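Local coordinates for protein FimX (Pseudomonas aeruginosa PAO1, PDB 3HVA), which acts as a GGDEF-EAL receptor for the second messenger cyclic di-GMP, possibly with phosphodiesterase activity in the whole protein, of which this chain is the GGDEF domain, at residues A[44-49]-A[103-108]; A[50-55]-A[133-138]; A[72-77]-A[122-127]. All coordinates share one frame; numbering follows the deposited sequence.

How the contacts relate
After strand 22-23 and helix 24-41, the chain enters strand 45-52, whose early residues open contact 1 and whose last residues open contact 2; residues 72-77, on helix 55-82, then open contact 3. Contact 1 closes first, when the chain returns at 103-108 to start helix 105-120. Contact 3 closes at 122-127, and contact 2 at 133-138. Contact 3 is thus nested within contact 2, while contact 1 crosses both. Contacts 1 and 2 adjoin along neighbouring strands of the central sheet, with Ala-48 packing on Ile-137. Contact 2 meets contact 3 where Leu-74 packs on Leu-52 and Leu-135, tying the sheet to a helix and a peripheral hairpin. Contacts 1 and 3 do not touch.

Contact 1: A[44-49]-A[103-108]; sequences PSTLAY and KTPEQA
Two puckered proline rings each meet a threonine here, neither of them truly flat. Pro-44 offers the CB and CG side of its ring, both atoms 4.0 Å from Thr-104 CG2, and the two side chains lie alongside each other, pointing the same way. Pro-105 lies against Thr-46, whose methyl CG2 stands 4.0 Å from Pro-105 CA. A hydrogen bond from Thr-46 OG1 to Lys-103 O (2.9 Å) is doubtful, since OG1 is modelled too close to a neighbour.

The helix start illustrates a capping box. Gln-107 N donates to Thr-104 OG1 at 2.9 Å, and Thr-104 N returns a nearly straight bond (171°) to Gln-107 OE1 at 3.0 Å, in the plane of the flat side-chain amide and on a lone pair. These reciprocal bonds satisfy backbone N-H groups at the helix start, where no preceding turn supplies a carbonyl.

Thr-46 also touches Phe-100 of strand 95-101 and Val-139 of strand 135-142, the two neighbours of its own strand. Its side of the sheet takes the start of helix 105-120, whereas Leu-47 points to the other side, against helices 24-41 and 149-164.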
loop_
_atom_site.group_PDB
_atom_site.type_symbol
_atom_site.label_atom_id
_atom_site.label_comp_id
_atom_site.label_asym_id
_atom_site.label_seq_id
_atom_site.Cartn_x
_atom_site.Cartn_y
_atom_site.Cartn_z
ATOM N N PRO A 44 -3.280 -17.999 -5.451
ATOM C CA PRO A 44 -2.550 -16.764 -5.756
ATOM C C PRO A 44 -3.021 -15.584 -4.914
ATOM O O PRO A 44 -4.220 -15.406 -4.722
ATOM C CB PRO A 44 -2.912 -16.514 -7.223
ATOM C CG PRO A 44 -4.250 -17.160 -7.371
ATOM C CD PRO A 44 -4.100 -18.430 -6.595
ATOM N N SER A 45 -2.078 -14.792 -4.418
ATOM C CA SER A 45 -2.402 -13.530 -3.767
ATOM C C SER A 45 -1.594 -12.424 -4.425
ATOM O O SER A 45 -0.639 -12.694 -5.148
ATOM C CB SER A 45 -2.098 -13.588 -2.269
ATOM O OG SER A 45 -3.015 -14.426 -1.589
ATOM N N THR A 46 -1.980 -11.178 -4.179
ATOM C CA THR A 46 -1.252 -10.049 -4.737
ATOM C C THR A 46 -0.732 -9.132 -3.643
ATOM O O THR A 46 -1.453 -8.791 -2.706
ATOM C CB THR A 46 -2.116 -9.230 -5.710
ATOM O OG1 THR A 46 -2.328 -9.982 -6.909
ATOM C CG2 THR A 46 -1.421 -7.925 -6.059
ATOM N N LEU A 47 0.529 -8.740 -3.765
ATOM C CA LEU A 47 1.117 -7.784 -2.845
ATOM C C LEU A 47 1.242 -6.416 -3.502
ATOM O O LEU A 47 1.888 -6.267 -4.539
ATOM C CB LEU A 47 2.492 -8.258 -2.381
ATOM C CG LEU A 47 3.301 -7.209 -1.619
ATOM C CD1 LEU A 47 2.704 -6.956 -0.238
ATOM C CD2 LEU A 47 4.758 -7.626 -1.516
ATOM N N ALA A 48 0.610 -5.420 -2.894
ATOM C CA ALA A 48 0.739 -4.045 -3.349
ATOM C C ALA A 48 1.667 -3.289 -2.408
ATOM O O ALA A 48 1.492 -3.316 -1.189
ATOM C CB ALA A 48 -0.623 -3.373 -3.416
ATOM N N TYR A 49 2.668 -2.632 -2.983
ATOM C CA TYR A 49 3.627 -1.847 -2.220
ATOM C C TYR A 49 3.386 -0.379 -2.560
ATOM O O TYR A 49 3.697 0.069 -3.663
ATOM C CB TYR A 49 5.048 -2.270 -2.598
ATOM C CG TYR A 49 6.126 -1.861 -1.621
ATOM C CD1 TYR A 49 6.628 -2.764 -0.690
ATOM C CD2 TYR A 49 6.659 -0.581 -1.644
ATOM C CE1 TYR A 49 7.623 -2.394 0.198
ATOM C CE2 TYR A 49 7.650 -0.203 -0.763
ATOM C CZ TYR A 49 8.129 -1.113 0.156
ATOM O OH TYR A 49 9.117 -0.738 1.035
ATOM N N LYS A 103 -6.259 -13.358 -5.134
ATOM C CA LYS A 103 -6.303 -12.651 -6.406
ATOM C C LYS A 103 -4.935 -12.575 -7.068
ATOM O O LYS A 103 -3.931 -12.295 -6.414
ATOM C CB LYS A 103 -6.841 -11.233 -6.210
ATOM C CG LYS A 103 -8.309 -11.166 -5.841
ATOM C CD LYS A 103 -8.698 -9.751 -5.448
ATOM C CE LYS A 103 -10.130 -9.683 -4.962
ATOM N NZ LYS A 103 -11.106 -10.051 -6.024
ATOM N N THR A 104 -4.903 -12.828 -8.371
ATOM C CA THR A 104 -3.710 -12.577 -9.159
ATOM C C THR A 104 -3.559 -11.067 -9.274
ATOM O O THR A 104 -4.522 -10.330 -9.056
ATOM C CB THR A 104 -3.840 -13.177 -10.565
ATOM O OG1 THR A 104 -4.801 -12.430 -11.320
ATOM C CG2 THR A 104 -4.286 -14.626 -10.480
ATOM N N PRO A 105 -2.347 -10.594 -9.600
ATOM C CA PRO A 105 -2.173 -9.156 -9.817
ATOM C C PRO A 105 -3.135 -8.687 -10.897
ATOM O O PRO A 105 -3.751 -7.629 -10.772
ATOM C CB PRO A 105 -0.727 -9.050 -10.304
ATOM C CG PRO A 105 -0.051 -10.256 -9.749
ATOM C CD PRO A 105 -1.087 -11.340 -9.755
ATOM N N GLU A 106 -3.264 -9.489 -11.948
ATOM C CA GLU A 106 -4.218 -9.215 -13.012
ATOM C C GLU A 106 -5.596 -8.939 -12.423
ATOM O O GLU A 106 -6.216 -7.917 -12.714
ATOM C CB GLU A 106 -4.297 -10.400 -13.976
ATOM C CG GLU A 106 -2.983 -10.747 -14.659
ATOM C CD GLU A 106 -1.938 -11.274 -13.695
ATOM O OE1 GLU A 106 -2.223 -12.259 -12.980
ATOM O OE2 GLU A 106 -0.828 -10.703 -13.654
ATOM N N GLN A 107 -6.064 -9.860 -11.586
ATOM C CA GLN A 107 -7.387 -9.765 -10.977
ATOM C C GLN A 107 -7.539 -8.566 -10.041
ATOM O O GLN A 107 -8.655 -8.124 -9.768
ATOM C CB GLN A 107 -7.713 -11.053 -10.213
ATOM C CG GLN A 107 -8.031 -12.245 -11.102
ATOM C CD GLN A 107 -8.301 -13.510 -10.309
ATOM O OE1 GLN A 107 -7.516 -13.894 -9.441
ATOM N NE2 GLN A 107 -9.413 -14.170 -10.609
ATOM N N ALA A 108 -6.419 -8.044 -9.554
ATOM C CA ALA A 108 -6.452 -6.984 -8.550
ATOM C C ALA A 108 -6.256 -5.587 -9.137
ATOM O O ALA A 108 -6.515 -4.587 -8.465
ATOM C CB ALA A 108 -5.418 -7.256 -7.460
#

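Contact 2: A[50-55]-A[133-138]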
loop_
_atom_site.group_PDB
_atom_site.type_symbol
_atom_site.label_atom_id
_atom_site.label_comp_id
_atom_site.label_asym_id
_atom_site.label_seq_id
_atom_site.Cartn_x
_atom_site.Cartn_y
_atom_site.Cartn_z
ATOM N N ILE A 50 2.822 0.369 -1.616
ATOM C CA ILE A 50 2.331 1.711 -1.915
ATOM C C ILE A 50 3.186 2.837 -1.336
ATOM O O ILE A 50 3.353 2.946 -0.122
ATOM C CB ILE A 50 0.873 1.893 -1.441
ATOM C CG1 ILE A 50 0.016 0.707 -1.890
ATOM C CG2 ILE A 50 0.302 3.200 -1.965
ATOM C CD1 ILE A 50 -1.387 0.712 -1.322
ATOM N N HIS A 51 3.720 3.672 -2.222
ATOM C CA HIS A 51 4.414 4.890 -1.823
ATOM C C HIS A 51 3.441 6.059 -1.820
ATOM O O HIS A 51 2.626 6.192 -2.733
ATOM C CB HIS A 51 5.534 5.225 -2.814
ATOM C CG HIS A 51 6.764 4.386 -2.662
ATOM N ND1 HIS A 51 7.429 4.245 -1.464
ATOM C CD2 HIS A 51 7.470 3.673 -3.572
ATOM C CE1 HIS A 51 8.482 3.464 -1.636
ATOM N NE2 HIS A 51 8.529 3.105 -2.907
ATOM N N LEU A 52 3.521 6.909 -0.803
ATOM C CA LEU A 52 2.908 8.224 -0.909
ATOM C C LEU A 52 3.907 9.104 -1.642
ATOM O O LEU A 52 5.015 9.325 -1.157
ATOM C CB LEU A 52 2.594 8.823 0.460
ATOM C CG LEU A 52 2.308 10.328 0.404
ATOM C CD1 LEU A 52 1.199 10.626 -0.596
ATOM C CD2 LEU A 52 1.962 10.888 1.775
ATOM N N ASN A 53 3.524 9.588 -2.817
ATOM C CA ASN A 53 4.422 10.407 -3.621
ATOM C C ASN A 53 4.694 11.769 -2.991
ATOM O O ASN A 53 3.798 12.388 -2.420
ATOM C CB ASN A 53 3.871 10.578 -5.040
ATOM C CG ASN A 53 4.060 9.339 -5.892
ATOM O OD1 ASN A 53 3.256 9.048 -6.777
ATOM N ND2 ASN A 53 5.129 8.598 -5.626
ATOM N N GLY A 54 5.938 12.223 -3.097
ATOM C CA GLY A 54 6.333 13.527 -2.598
ATOM C C GLY A 54 6.180 13.703 -1.100
ATOM O O GLY A 54 5.933 14.811 -0.623
ATOM N N TYR A 55 6.330 12.612 -0.354
ATOM C CA TYR A 55 6.216 12.655 1.102
ATOM C C TYR A 55 7.137 13.694 1.748
ATOM O O TYR A 55 6.705 14.441 2.624
ATOM C CB TYR A 55 6.460 11.270 1.711
ATOM C CG TYR A 55 6.692 11.288 3.207
ATOM C CD1 TYR A 55 5.731 11.792 4.074
ATOM C CD2 TYR A 55 7.868 10.790 3.753
ATOM C CE1 TYR A 55 5.939 11.810 5.443
ATOM C CE2 TYR A 55 8.084 10.800 5.121
ATOM C CZ TYR A 55 7.116 11.311 5.961
ATOM O OH TYR A 55 7.325 11.325 7.322
ATOM N N ALA A 133 -2.191 14.775 -3.541
ATOM C CA ALA A 133 -1.175 13.728 -3.546
ATOM C C ALA A 133 -1.481 12.608 -4.531
ATOM O O ALA A 133 -2.640 12.319 -4.830
ATOM C CB ALA A 133 -0.986 13.159 -2.141
ATOM N N THR A 134 -0.420 11.984 -5.033
ATOM C CA THR A 134 -0.544 10.825 -5.900
ATOM C C THR A 134 0.219 9.671 -5.264
ATOM O O THR A 134 1.049 9.885 -4.379
ATOM C CB THR A 134 0.034 11.101 -7.296
ATOM O OG1 THR A 134 1.464 11.068 -7.235
ATOM C CG2 THR A 134 -0.422 12.463 -7.806
ATOM N N LEU A 135 -0.058 8.451 -5.710
ATOM C CA LEU A 135 0.608 7.278 -5.161
ATOM C C LEU A 135 1.462 6.582 -6.210
ATOM O O LEU A 135 1.209 6.695 -7.409
ATOM C CB LEU A 135 -0.421 6.289 -4.609
ATOM C CG LEU A 135 -1.494 6.865 -3.688
ATOM C CD1 LEU A 135 -2.471 5.782 -3.276
ATOM C CD2 LEU A 135 -0.863 7.504 -2.467
ATOM N N SER A 136 2.481 5.868 -5.748
ATOM C CA SER A 136 3.266 4.997 -6.612
ATOM C C SER A 136 3.119 3.568 -6.111
ATOM O O SER A 136 3.540 3.244 -5.001
ATOM C CB SER A 136 4.736 5.412 -6.620
ATOM O OG SER A 136 4.922 6.594 -7.379
ATOM N N ILE A 137 2.509 2.718 -6.928
ATOM C CA ILE A 137 2.174 1.369 -6.499
ATOM C C ILE A 137 3.001 0.300 -7.198
ATOM O O ILE A 137 2.952 0.157 -8.420
ATOM C CB ILE A 137 0.681 1.068 -6.717
ATOM C CG1 ILE A 137 -0.179 2.102 -5.985
ATOM C CG2 ILE A 137 0.348 -0.338 -6.247
ATOM C CD1 ILE A 137 -1.665 1.877 -6.133
ATOM N N GLY A 138 3.763 -0.447 -6.407
ATOM C CA GLY A 138 4.491 -1.600 -6.899
ATOM C C GLY A 138 3.697 -2.855 -6.598
ATOM O O GLY A 138 3.303 -3.089 -5.456
#
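His-51 and Ser-136 face each other as an antiparallel hydrogen-bonded pair. His-51 N reaches Ser-136 O at 2.8 Å, almost straight (174°), and Ser-136 N answers to His-51 O at 3.0 Å. Past the end of the regular pairing, Asn-53 N adds a bond to Thr-134 O at 2.9 Å, lying in that carbonyl's plane but more bent (149°). The flanking non-hydrogen-bonded pairs, Ile-50 with Ile-137 and Leu-52 with Leu-135, turn their side chains to one face. There the CG2 branch of Ile-50 meets Leu-135 CD1 at 4.0 Å, the two side chains crossing at a slant. Leu-52 has CG anti to the backbone N (chi1 164°), which brings CD1 to Ala-133 CB, 3.7 Å away, and to Leu-135 CD2, at 4.2 Å.

Strands 45-52 and 135-142 are inner members of the mixed sheet at the heart of the GGDEF fold, which belongs to the nucleotide-cyclase clan. A type II turn from Leu-52 to Tyr-55, with Gly-54 at positive phi and at the N-cap, leads into helix 55-82.

Farther out, Met-78, Leu-58 and Leu-70 of that helix press on Ile-50 and Leu-52, while Leu-115, Leu-116 and Val-119 of helix 105-120 back Leu-135. On the opposite face His-51 NE2 is hydrogen-bonded to Asp-161 OD1, fixing the ring against helix 149-164, whose Ala-163 and Ala-164 pack on Ser-136.

Contact 3: A[72-77]-A[122-127]; sequences GQLAGL and HLFELN
With CG of Gln-73 anti to the carbonyl carbon (chi1 -68°), an extended chain beyond CG carries the amide past the phenyl ring of Phe-124 to the strand backbone. His-122, with CG anti to its own backbone N (chi1 -171°), brings its imidazole face against Leu-77.

The two ends of the glutamine amide meet different partners. NE2 donates to Glu-125 O at 3.1 Å through a somewhat bent bond; the acceptor lies in the amide plane, yet the donor stands above the carbonyl plane of Glu-125, away from a lone pair. OE1 sits at the edge of the Phe-124 ring, 3.0 Å from CD2, with amide and ring planes 41° apart. Gln-73 CB borders the same edge, 3.8 Å from Phe-124 CD2. A single side chain thereby spans from helix to strand, its polar end held by the backbone and its stem resting on the aromatic rim.

Leu-77 makes a CH-pi contact: CD1 lies over one face of the His-122 ring, 4.0 Å from the centroid. The imidazole in turn places ND1 over one face of Phe-124. Obliquely to the phenyl ring come Leu-74 CD1, 4.0 Å from Phe-124 CZ, and Leu-77 CD1, 4.2 Å from Phe-124 CE2.

Strand 124-126 pairs with 129-131 in a small antiparallel hairpin, with backbone hydrogen bonding between Phe-124 and Ala-131. Strand 124-126 runs roughly antiparallel to helix 55-82, the axes of the local segments 10.1 Å apart. Leu-126 extends the packing to His-62 and Leu-70 of that helix, while Val-119 and Lys-118 of helix 105-120 touch Leu-74 and Leu-77.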
loop_
_atom_site.group_PDB
_atom_site.type_symbol
_atom_site.label_atom_id
_atom_site.label_comp_id
_atom_site.label_asym_id
_atom_site.label_seq_id
_atom_site.Cartn_x
_atom_site.Cartn_y
_atom_site.Cartn_z
ATOM N N GLY A 72 -4.055 9.364 7.880
ATOM C CA GLY A 72 -5.324 8.866 8.377
ATOM C C GLY A 72 -6.407 8.910 7.315
ATOM O O GLY A 72 -7.218 7.992 7.198
ATOM N N GLN A 73 -6.419 9.991 6.543
ATOM C CA GLN A 73 -7.359 10.142 5.443
ATOM C C GLN A 73 -7.018 9.163 4.326
ATOM O O GLN A 73 -7.895 8.509 3.765
ATOM C CB GLN A 73 -7.323 11.573 4.902
ATOM C CG GLN A 73 -7.856 12.626 5.860
ATOM C CD GLN A 73 -7.793 14.025 5.277
ATOM O OE1 GLN A 73 -8.010 14.222 4.080
ATOM N NE2 GLN A 73 -7.497 15.005 6.121
ATOM N N LEU A 74 -5.730 9.072 4.014
ATOM C CA LEU A 74 -5.243 8.210 2.943
ATOM C C LEU A 74 -5.618 6.755 3.206
ATOM O O LEU A 74 -6.007 6.028 2.292
ATOM C CB LEU A 74 -3.726 8.355 2.811
ATOM C CG LEU A 74 -3.040 7.919 1.515
ATOM C CD1 LEU A 74 -3.775 8.467 0.300
ATOM C CD2 LEU A 74 -1.581 8.363 1.519
ATOM N N ALA A 75 -5.503 6.339 4.463
ATOM C CA ALA A 75 -5.850 4.980 4.858
ATOM C C ALA A 75 -7.351 4.747 4.755
ATOM O O ALA A 75 -7.797 3.683 4.328
ATOM C CB ALA A 75 -5.378 4.705 6.267
ATOM N N GLY A 76 -8.125 5.748 5.162
ATOM C CA GLY A 76 -9.572 5.661 5.111
ATOM C C GLY A 76 -10.091 5.514 3.694
ATOM O O GLY A 76 -11.156 4.936 3.471
ATOM N N LEU A 77 -9.337 6.044 2.735
ATOM C CA LEU A 77 -9.692 5.920 1.327
ATOM C C LEU A 77 -9.328 4.533 0.814
ATOM O O LEU A 77 -9.997 3.990 -0.063
ATOM C CB LEU A 77 -8.982 6.984 0.489
ATOM C CG LEU A 77 -9.363 8.447 0.713
ATOM C CD1 LEU A 77 -8.519 9.351 -0.172
ATOM C CD2 LEU A 77 -10.845 8.665 0.448
ATOM N N HIS A 122 -8.257 13.558 -5.054
ATOM C CA HIS A 122 -8.750 13.887 -3.723
ATOM C C HIS A 122 -8.018 15.068 -3.095
ATOM O O HIS A 122 -6.789 15.110 -3.066
ATOM C CB HIS A 122 -8.679 12.675 -2.792
ATOM C CG HIS A 122 -9.357 12.893 -1.474
ATOM N ND1 HIS A 122 -8.709 13.430 -0.382
ATOM C CD2 HIS A 122 -10.629 12.656 -1.080
ATOM C CE1 HIS A 122 -9.553 13.510 0.630
ATOM N NE2 HIS A 122 -10.725 13.048 0.236
ATOM N N LEU A 123 -8.792 16.021 -2.586
ATOM C CA LEU A 123 -8.239 17.166 -1.880
ATOM C C LEU A 123 -8.222 16.878 -0.383
ATOM O O LEU A 123 -9.250 16.545 0.205
ATOM C CB LEU A 123 -9.068 18.418 -2.166
ATOM C CG LEU A 123 -8.394 19.754 -1.859
ATOM C CD1 LEU A 123 -7.215 19.957 -2.792
ATOM C CD2 LEU A 123 -9.379 20.907 -1.979
ATOM N N PHE A 124 -7.049 17.002 0.226
ATOM C CA PHE A 124 -6.899 16.747 1.653
ATOM C C PHE A 124 -6.960 18.043 2.455
ATOM O O PHE A 124 -6.301 19.024 2.110
ATOM C CB PHE A 124 -5.576 16.028 1.933
ATOM C CG PHE A 124 -5.481 14.660 1.316
ATOM C CD1 PHE A 124 -4.825 14.473 0.110
ATOM C CD2 PHE A 124 -6.044 13.562 1.942
ATOM C CE1 PHE A 124 -4.735 13.217 -0.460
ATOM C CE2 PHE A 124 -5.958 12.303 1.378
ATOM C CZ PHE A 124 -5.302 12.129 0.176
ATOM N N GLU A 125 -7.755 18.048 3.520
ATOM C CA GLU A 125 -7.793 19.188 4.428
ATOM C C GLU A 125 -6.874 18.916 5.610
ATOM O O GLU A 125 -7.155 18.044 6.431
ATOM C CB GLU A 125 -9.203 19.435 4.960
ATOM C CG GLU A 125 -10.304 18.636 4.299
ATOM C CD GLU A 125 -11.460 18.390 5.250
ATOM O OE1 GLU A 125 -11.243 17.726 6.285
ATOM O OE2 GLU A 125 -12.581 18.864 4.968
ATOM N N LEU A 126 -5.782 19.666 5.701
ATOM C CA LEU A 126 -4.808 19.466 6.767
ATOM C C LEU A 126 -4.647 20.722 7.608
ATOM O O LEU A 126 -3.997 21.678 7.185
ATOM C CB LEU A 126 -3.456 19.080 6.172
ATOM C CG LEU A 126 -3.493 17.983 5.110
ATOM C CD1 LEU A 126 -2.197 17.965 4.321
ATOM C CD2 LEU A 126 -3.763 16.628 5.743
ATOM N N ASN A 127 -5.230 20.716 8.803
ATOM C CA ASN A 127 -5.170 21.877 9.683
ATOM C C ASN A 127 -5.478 23.159 8.923
ATOM O O ASN A 127 -4.631 24.044 8.807
ATOM C CB ASN A 127 -3.795 21.978 10.343
ATOM C CG ASN A 127 -3.514 20.823 11.283
ATOM O OD1 ASN A 127 -4.401 20.359 11.998
ATOM N ND2 ASN A 127 -2.272 20.356 11.288
#